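Local atomic coordinates of starch synthase I (Hordeum vulgare, PDB entry 4HLN), a protein that belongs to the starch synthase family of glycosyltransferases and has the two-domain GT-B fold, with a deep cleft between its Rossmann-like halves. Residues F266-W271 with S295-H300; H272-P277 with N346-A351; A355-T360 with K386-G391. All coordinates share one frame; numbering follows the deposited sequence.

Contact 1 (F266-W271 with S295-H300); sequences FVVNDW and STLVIH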
loop_
_atom_site.group_PDB
_atom_site.type_symbol
_atom_site.label_atom_id
_atom_site.label_comp_id
_atom_site.label_asym_id
_atom_site.label_seq_id
_atom_site.Cartn_x
_atom_site.Cartn_y
_atom_site.Cartn_z
ATOM N N PHE A 266 12.430 2.892 13.272
ATOM C CA PHE A 266 12.652 3.254 11.881
ATOM C C PHE A 266 11.682 2.479 11.016
ATOM O O PHE A 266 11.662 1.257 11.060
ATOM C CB PHE A 266 14.062 2.908 11.451
ATOM C CG PHE A 266 15.108 3.748 12.086
ATOM C CD1 PHE A 266 15.646 4.824 11.410
ATOM C CD2 PHE A 266 15.570 3.458 13.357
ATOM C CE1 PHE A 266 16.631 5.608 11.997
ATOM C CE2 PHE A 266 16.550 4.226 13.944
ATOM C CZ PHE A 266 17.084 5.305 13.264
ATOM N N VAL A 267 10.870 3.197 10.249
ATOM C CA VAL A 267 10.001 2.583 9.251
ATOM C C VAL A 267 10.587 2.831 7.868
ATOM O O VAL A 267 10.471 3.925 7.312
ATOM C CB VAL A 267 8.598 3.173 9.288
ATOM C CG1 VAL A 267 7.737 2.513 8.243
ATOM C CG2 VAL A 267 8.004 2.978 10.642
ATOM N N VAL A 268 11.236 1.817 7.316
ATOM C CA VAL A 268 11.893 1.980 6.032
ATOM C C VAL A 268 11.075 1.442 4.847
ATOM O O VAL A 268 10.604 0.315 4.846
ATOM C CB VAL A 268 13.294 1.413 6.097
ATOM C CG1 VAL A 268 13.923 1.885 7.403
ATOM C CG2 VAL A 268 13.252 -0.092 6.057
ATOM N N ASN A 269 10.888 2.291 3.849
ATOM C CA ASN A 269 9.983 1.980 2.756
ATOM C C ASN A 269 10.721 1.516 1.536
ATOM O O ASN A 269 11.505 2.275 0.947
ATOM C CB ASN A 269 9.122 3.189 2.418
ATOM C CG ASN A 269 8.119 3.483 3.504
ATOM O OD1 ASN A 269 6.943 3.153 3.383
ATOM N ND2 ASN A 269 8.588 4.075 4.594
ATOM N N ASP A 270 10.487 0.252 1.184
ATOM C CA ASP A 270 10.949 -0.289 -0.088
ATOM C C ASP A 270 12.466 -0.346 -0.192
ATOM O O ASP A 270 13.162 -0.234 0.814
ATOM C CB ASP A 270 10.334 0.524 -1.231
ATOM C CG ASP A 270 8.807 0.380 -1.285
ATOM O OD1 ASP A 270 8.314 -0.782 -1.347
ATOM O OD2 ASP A 270 8.108 1.425 -1.230
ATOM N N TRP A 271 13.001 -0.515 -1.392
ATOM C CA TRP A 271 14.435 -0.776 -1.456
ATOM C C TRP A 271 15.237 0.475 -1.211
ATOM O O TRP A 271 16.352 0.404 -0.716
ATOM C CB TRP A 271 14.852 -1.441 -2.773
ATOM C CG TRP A 271 15.038 -0.521 -3.918
ATOM C CD1 TRP A 271 14.105 -0.193 -4.859
ATOM C CD2 TRP A 271 16.235 0.192 -4.271
ATOM N NE1 TRP A 271 14.643 0.681 -5.773
ATOM C CE2 TRP A 271 15.952 0.925 -5.443
ATOM C CE3 TRP A 271 17.516 0.285 -3.711
ATOM C CZ2 TRP A 271 16.909 1.740 -6.072
ATOM C CZ3 TRP A 271 18.472 1.092 -4.342
ATOM C CH2 TRP A 271 18.159 1.807 -5.510
ATOM N N SER A 295 13.439 -1.667 13.685
ATOM C CA SER A 295 13.046 -1.232 12.344
ATOM C C SER A 295 11.966 -2.097 11.713
ATOM O O SER A 295 11.895 -3.308 11.931
ATOM C CB SER A 295 14.253 -1.156 11.414
ATOM O OG SER A 295 14.868 -2.422 11.296
ATOM N N THR A 296 11.127 -1.449 10.916
ATOM C CA THR A 296 10.062 -2.122 10.205
ATOM C C THR A 296 10.213 -1.888 8.718
ATOM O O THR A 296 10.271 -0.753 8.249
ATOM C CB THR A 296 8.695 -1.599 10.647
ATOM O OG1 THR A 296 8.549 -1.815 12.055
ATOM C CG2 THR A 296 7.548 -2.303 9.863
ATOM N N LEU A 297 10.281 -2.972 7.973
ATOM C CA LEU A 297 10.364 -2.866 6.540
ATOM C C LEU A 297 8.944 -2.853 5.976
ATOM O O LEU A 297 8.143 -3.739 6.277
ATOM C CB LEU A 297 11.192 -4.024 5.978
ATOM C CG LEU A 297 11.181 -4.148 4.458
ATOM C CD1 LEU A 297 11.796 -2.902 3.800
ATOM C CD2 LEU A 297 11.912 -5.422 4.062
ATOM N N VAL A 298 8.633 -1.822 5.192
ATOM C CA VAL A 298 7.367 -1.737 4.474
ATOM C C VAL A 298 7.601 -1.989 2.992
ATOM O O VAL A 298 8.384 -1.286 2.339
ATOM C CB VAL A 298 6.702 -0.357 4.589
ATOM C CG1 VAL A 298 5.420 -0.360 3.769
ATOM C CG2 VAL A 298 6.429 0.013 6.041
ATOM N N ILE A 299 6.905 -2.990 2.466
ATOM C CA ILE A 299 7.114 -3.430 1.104
ATOM C C ILE A 299 5.857 -3.186 0.295
ATOM O O ILE A 299 4.858 -3.899 0.451
ATOM C CB ILE A 299 7.414 -4.932 1.054
ATOM C CG1 ILE A 299 8.632 -5.273 1.900
ATOM C CG2 ILE A 299 7.637 -5.386 -0.369
ATOM C CD1 ILE A 299 9.070 -6.715 1.743
ATOM N N HIS A 300 5.905 -2.181 -0.571
ATOM C CA HIS A 300 4.777 -1.882 -1.436
ATOM C C HIS A 300 4.842 -2.685 -2.744
ATOM O O HIS A 300 3.819 -2.977 -3.350
ATOM C CB HIS A 300 4.694 -0.381 -1.704
ATOM C CG HIS A 300 4.554 0.442 -0.463
ATOM N ND1 HIS A 300 5.611 1.134 0.093
ATOM C CD2 HIS A 300 3.489 0.665 0.343
ATOM C CE1 HIS A 300 5.199 1.757 1.184
ATOM N NE2 HIS A 300 3.916 1.492 1.355
#

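Contact 2 (H272-P277 with N346-A351); sequences HASLVP and NFLKGA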
loop_
_atom_site.group_PDB
_atom_site.type_symbol
_atom_site.label_atom_id
_atom_site.label_comp_id
_atom_site.label_asym_id
_atom_site.label_seq_id
_atom_site.Cartn_x
_atom_site.Cartn_y
_atom_site.Cartn_z
ATOM N N HIS A 272 14.660 1.621 -1.545
ATOM C CA HIS A 272 15.381 2.880 -1.422
ATOM C C HIS A 272 15.939 3.094 -0.023
ATOM O O HIS A 272 17.009 3.670 0.138
ATOM C CB HIS A 272 14.492 4.047 -1.824
ATOM C CG HIS A 272 13.919 3.906 -3.195
ATOM N ND1 HIS A 272 12.690 3.326 -3.430
ATOM C CD2 HIS A 272 14.419 4.244 -4.408
ATOM C CE1 HIS A 272 12.453 3.323 -4.729
ATOM N NE2 HIS A 272 13.487 3.873 -5.345
ATOM N N ALA A 273 15.215 2.616 0.979
ATOM C CA ALA A 273 15.612 2.801 2.372
ATOM C C ALA A 273 16.058 1.497 3.018
ATOM O O ALA A 273 16.122 1.398 4.235
ATOM C CB ALA A 273 14.446 3.393 3.171
ATOM N N SER A 274 16.356 0.490 2.210
ATOM C CA SER A 274 16.487 -0.874 2.734
ATOM C C SER A 274 17.823 -1.144 3.371
ATOM O O SER A 274 18.019 -2.177 4.003
ATOM C CB SER A 274 16.219 -1.911 1.645
ATOM O OG SER A 274 14.841 -2.210 1.567
ATOM N N LEU A 275 18.756 -0.225 3.197
ATOM C CA LEU A 275 20.084 -0.431 3.742
ATOM C C LEU A 275 20.112 0.021 5.203
ATOM O O LEU A 275 21.020 -0.331 5.950
ATOM C CB LEU A 275 21.112 0.336 2.916
ATOM C CG LEU A 275 22.553 -0.145 3.046
ATOM C CD1 LEU A 275 22.741 -1.456 2.288
ATOM C CD2 LEU A 275 23.499 0.893 2.511
ATOM N N VAL A 276 19.103 0.792 5.606
ATOM C CA VAL A 276 19.064 1.351 6.948
ATOM C C VAL A 276 19.187 0.280 8.053
ATOM O O VAL A 276 20.036 0.389 8.930
ATOM C CB VAL A 276 17.784 2.192 7.139
ATOM C CG1 VAL A 276 17.495 2.422 8.612
ATOM C CG2 VAL A 276 17.908 3.499 6.379
ATOM N N PRO A 277 18.331 -0.757 8.010
ATOM C CA PRO A 277 18.394 -1.816 9.020
ATOM C C PRO A 277 19.707 -2.563 8.980
ATOM O O PRO A 277 20.121 -3.152 9.989
ATOM C CB PRO A 277 17.257 -2.758 8.633
ATOM C CG PRO A 277 16.852 -2.364 7.265
ATOM C CD PRO A 277 17.220 -0.950 7.064
ATOM N N ASN A 346 21.417 -7.219 -3.132
ATOM C CA ASN A 346 19.990 -7.008 -3.191
ATOM C C ASN A 346 19.514 -6.238 -1.959
ATOM O O ASN A 346 19.262 -6.819 -0.908
ATOM C CB ASN A 346 19.291 -8.368 -3.303
ATOM C CG ASN A 346 17.784 -8.246 -3.480
ATOM O OD1 ASN A 346 17.156 -7.321 -2.959
ATOM N ND2 ASN A 346 17.190 -9.201 -4.201
ATOM N N PHE A 347 19.380 -4.926 -2.110
ATOM C CA PHE A 347 18.924 -4.063 -1.032
ATOM C C PHE A 347 17.739 -4.586 -0.243
ATOM O O PHE A 347 17.829 -4.736 0.982
ATOM C CB PHE A 347 18.635 -2.646 -1.529
ATOM C CG PHE A 347 19.851 -1.750 -1.550
ATOM C CD1 PHE A 347 21.115 -2.271 -1.829
ATOM C CD2 PHE A 347 19.734 -0.390 -1.282
ATOM C CE1 PHE A 347 22.229 -1.450 -1.863
ATOM C CE2 PHE A 347 20.841 0.438 -1.309
ATOM C CZ PHE A 347 22.095 -0.095 -1.602
ATOM N N LEU A 348 16.627 -4.832 -0.930
ATOM C CA LEU A 348 15.405 -5.284 -0.274
ATOM C C LEU A 348 15.667 -6.573 0.485
ATOM O O LEU A 348 15.254 -6.723 1.639
ATOM C CB LEU A 348 14.307 -5.501 -1.309
ATOM C CG LEU A 348 12.893 -5.582 -0.752
ATOM C CD1 LEU A 348 12.583 -4.274 -0.094
ATOM C CD2 LEU A 348 11.894 -5.839 -1.862
ATOM N N LYS A 349 16.367 -7.500 -0.170
ATOM C CA LYS A 349 16.748 -8.748 0.462
ATOM C C LYS A 349 17.506 -8.491 1.774
ATOM O O LYS A 349 17.244 -9.131 2.788
ATOM C CB LYS A 349 17.600 -9.574 -0.499
ATOM C CG LYS A 349 18.011 -10.940 0.025
ATOM C CD LYS A 349 19.377 -10.911 0.700
ATOM C CE LYS A 349 19.852 -12.322 1.093
ATOM N NZ LYS A 349 21.241 -12.341 1.658
ATOM N N GLY A 350 18.451 -7.556 1.729
ATOM C CA GLY A 350 19.243 -7.168 2.882
ATOM C C GLY A 350 18.402 -6.725 4.062
ATOM O O GLY A 350 18.681 -7.086 5.210
ATOM N N ALA A 351 17.362 -5.951 3.775
ATOM C CA ALA A 351 16.419 -5.524 4.800
ATOM C C ALA A 351 15.561 -6.678 5.292
ATOM O O ALA A 351 15.265 -6.762 6.472
ATOM C CB ALA A 351 15.527 -4.423 4.272
#

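Contact 3 (A355-T360 with K386-G391); sequences ADRIVT and KSVLNG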
loop_
_atom_site.group_PDB
_atom_site.type_symbol
_atom_site.label_atom_id
_atom_site.label_comp_id
_atom_site.label_asym_id
_atom_site.label_seq_id
_atom_site.Cartn_x
_atom_site.Cartn_y
_atom_site.Cartn_z
ATOM N N ALA A 355 15.642 -6.620 9.178
ATOM C CA ALA A 355 14.607 -5.799 9.796
ATOM C C ALA A 355 14.038 -6.551 10.970
ATOM O O ALA A 355 14.239 -7.751 11.091
ATOM C CB ALA A 355 13.506 -5.487 8.800
ATOM N N ASP A 356 13.302 -5.859 11.828
ATOM C CA ASP A 356 12.732 -6.517 12.996
ATOM C C ASP A 356 11.321 -7.028 12.736
ATOM O O ASP A 356 11.014 -8.179 13.036
ATOM C CB ASP A 356 12.819 -5.599 14.213
ATOM C CG ASP A 356 14.261 -5.253 14.558
ATOM O OD1 ASP A 356 15.103 -6.182 14.573
ATOM O OD2 ASP A 356 14.567 -4.060 14.772
ATOM N N ARG A 357 10.481 -6.175 12.163
ATOM C CA ARG A 357 9.175 -6.589 11.674
ATOM C C ARG A 357 9.086 -6.291 10.175
ATOM O O ARG A 357 9.856 -5.492 9.658
ATOM C CB ARG A 357 8.054 -5.838 12.404
ATOM C CG ARG A 357 8.050 -5.942 13.920
ATOM C CD ARG A 357 7.714 -7.314 14.411
ATOM N NE ARG A 357 6.456 -7.818 13.876
ATOM C CZ ARG A 357 5.818 -8.876 14.369
ATOM N NH1 ARG A 357 6.323 -9.519 15.427
ATOM N NH2 ARG A 357 4.675 -9.282 13.813
ATOM N N ILE A 358 8.138 -6.921 9.484
ATOM C CA ILE A 358 7.941 -6.682 8.060
ATOM C C ILE A 358 6.476 -6.535 7.703
ATOM O O ILE A 358 5.668 -7.425 7.969
ATOM C CB ILE A 358 8.497 -7.833 7.210
ATOM C CG1 ILE A 358 9.993 -7.996 7.464
ATOM C CG2 ILE A 358 8.192 -7.594 5.712
ATOM C CD1 ILE A 358 10.600 -9.155 6.799
ATOM N N VAL A 359 6.142 -5.409 7.090
ATOM C CA VAL A 359 4.798 -5.172 6.591
ATOM C C VAL A 359 4.835 -5.224 5.070
ATOM O O VAL A 359 5.545 -4.458 4.421
ATOM C CB VAL A 359 4.276 -3.801 7.050
ATOM C CG1 VAL A 359 2.935 -3.501 6.411
ATOM C CG2 VAL A 359 4.181 -3.757 8.574
ATOM N N THR A 360 4.067 -6.129 4.488
ATOM C CA THR A 360 4.260 -6.413 3.077
ATOM C C THR A 360 2.964 -6.549 2.296
ATOM O O THR A 360 1.992 -7.116 2.782
ATOM C CB THR A 360 5.101 -7.683 2.908
ATOM O OG1 THR A 360 4.958 -8.182 1.576
ATOM C CG2 THR A 360 4.646 -8.742 3.893
ATOM N N LYS A 386 8.137 -15.712 8.472
ATOM C CA LYS A 386 6.688 -15.762 8.648
ATOM C C LYS A 386 6.189 -15.086 9.935
ATOM O O LYS A 386 5.195 -14.365 9.924
ATOM C CB LYS A 386 6.256 -17.232 8.649
ATOM C CG LYS A 386 5.090 -17.561 7.761
ATOM C CD LYS A 386 4.880 -19.071 7.706
ATOM C CE LYS A 386 4.684 -19.656 9.107
ATOM N NZ LYS A 386 4.179 -21.062 9.082
ATOM N N SER A 387 6.884 -15.326 11.041
ATOM C CA SER A 387 6.407 -14.893 12.353
ATOM C C SER A 387 6.421 -13.376 12.563
ATOM O O SER A 387 5.850 -12.875 13.537
ATOM C CB SER A 387 7.223 -15.565 13.454
ATOM O OG SER A 387 8.586 -15.183 13.369
ATOM N N VAL A 388 7.077 -12.647 11.663
ATOM C CA VAL A 388 7.125 -11.194 11.786
ATOM C C VAL A 388 6.459 -10.466 10.635
ATOM O O VAL A 388 6.671 -9.266 10.458
ATOM C CB VAL A 388 8.572 -10.664 11.964
ATOM C CG1 VAL A 388 9.097 -11.062 13.327
ATOM C CG2 VAL A 388 9.494 -11.179 10.850
ATOM N N LEU A 389 5.644 -11.186 9.863
ATOM C CA LEU A 389 4.950 -10.594 8.717
ATOM C C LEU A 389 3.562 -10.066 9.046
ATOM O O LEU A 389 2.850 -10.640 9.875
ATOM C CB LEU A 389 4.836 -11.599 7.571
ATOM C CG LEU A 389 6.132 -12.047 6.903
ATOM C CD1 LEU A 389 5.833 -12.875 5.662
ATOM C CD2 LEU A 389 6.999 -10.850 6.554
ATOM N N ASN A 390 3.190 -8.973 8.381
ATOM C CA ASN A 390 1.858 -8.375 8.487
ATOM C C ASN A 390 1.542 -7.686 7.183
ATOM O O ASN A 390 2.446 -7.228 6.479
ATOM C CB ASN A 390 1.803 -7.338 9.610
ATOM C CG ASN A 390 2.294 -7.880 10.947
ATOM O OD1 ASN A 390 3.487 -7.774 11.299
ATOM N ND2 ASN A 390 1.374 -8.459 11.703
ATOM N N GLY A 391 0.258 -7.602 6.856
ATOM C CA GLY A 391 -0.151 -6.929 5.639
ATOM C C GLY A 391 -0.135 -5.420 5.789
ATOM O O GLY A 391 -0.134 -4.896 6.905
#

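Contact 1 (F266-W271 with S295-H300)
Two neighbouring parallel strands of a beta-alpha-beta unit, 264-269 and 294-299, pair here from F266 with S295 to N269 with V298, and helix 276-284 makes the crossover between them. V268 bonds through both its N and its O to the two residues that flank L297: its N donates to T296 O at 2.9 Å and its O accepts from V298 N, a nearly linear bond. F266 O takes T296 N, and D270 N gives its hydrogen to V298 O. On the face that carries V267 and V298, V267 CG1 meets V298 CG2 at 3.6 Å. On the other face the L297 side chain, CG trans to its backbone N (chi1 171°), crosses that of V268 at about a right angle and brings CD1 to 3.9 Å from V268 CG2. Beyond the strands the contact becomes polar. D270 places both carboxylate oxygens on H300, with OD1 2.9 Å from H300 N and OD2 2.8 Å from H300 ND1. Both oxygens are met on their syn sides, somewhat out of the carboxylate plane. Because one carboxylate holds both nitrogens, it limits rotation of the imidazole. N269 OD1 lies at the ring edge, 3.1 Å from H300 CE1, its amide nearly coplanar with the imidazole; N269 ND2 is engaged by V130 O. The parallel beta-alpha-beta crossover is the repeating element of a Rossmann-like domain, here the amino-terminal half of the GT-B fold.

Contact 2 (H272-P277 with N346-A351)
L275 reaches over one face of the F347 ring, its CD1 4.3 Å from the ring centroid and only 16° off the normal, a CH-pi contact shifted somewhat toward the rim. With CG anti to the backbone N (chi1 -160°), the L275 side chain is carried out to the phenyl group. The F347 ring also meets the indole of W271, the planes about 70° apart, and touches Q236 and T240 of helix 235-252. The second flat group is the amide of N346, the N-cap of helix 347-354: its OD1 receives K349 N at 2.9 Å from well above the carbonyl plane, while its ND2 is taken up by Q305 OE1. Next to the F347 ring, S274 sits against the first turn of this helix. S274 CB lies 3.3 Å from F347 O, a carbonyl already used by A351 N, and S274 OG approaches L348 CD1 at 3.5 Å. Further along, A351 CB faces both S274 and P277, 3.4 Å from S274 O and 3.9 Å from P277 CG. The hydroxyl of S274 finds its polar partner elsewhere, bonding to D270 O. With this hydroxyl and the N346 amide both engaged away from the interface, the two segments meet through van der Waals and CH-pi contacts alone, which implies an interface held by shape and burial and not by directional bonds.

Contact 3 (A355-T360 with K386-G391)
I358 and L389 form the close-packed part of the contact, side by side on one face of two parallel strands, with I358 buried and L389 CD2 3.4 Å from I358 CB. I358 bonds to the residues on either side of L389, its N donating to V388 O at 2.9 Å and its O accepting N390 N; one step on, N390 O takes T360 N at 2.8 Å. R357 folds over V388, just before strand 389-391, its chain bent at chi2 and chi3. This sets the guanidinium flat against V388, whose CA lies over the centre of the group, 3.7 Å from R357 CZ. R357 NH2 then reaches N390 OD1 at 3.2 Å in a straight bond, in the plane of both groups and on a lone pair of the oxygen, and I621, W624 and A625 of helix 611-627 pack against the arginine. The looser side is the 3-10 segment before strand 389-391, where S387 is exposed and S387 O stays 3.8 Å from R357 NH2, without a bond. A short outermost parallel strand closing the amino-terminal sheet, with a helix from the carboxyl-terminal end of the chain packed on it, suits the GT-B fold, in which the chain end crosses back to the first domain.

In the fold
From the N terminus, strand 264-269 opens contact 1, and the chain then passes at once through 272-277, which opens contact 2. Contact 1 closes first, at 295-300 after the crossover helix; contact 2 closes at 346-351 after a much longer excursion that includes strands 307-309 and 327-329. The two therefore cross along the chain and also touch, as where L297 meets A351. Contact 3 follows in series, from 355-360 directly after helix 347-354 to 386-391. Strands 294-299 and 357-360 are sheet neighbours, so contacts 1 and 3 build consecutive steps toward the outer strand 389-391, while contact 2 joins the helical layer alongside that sheet.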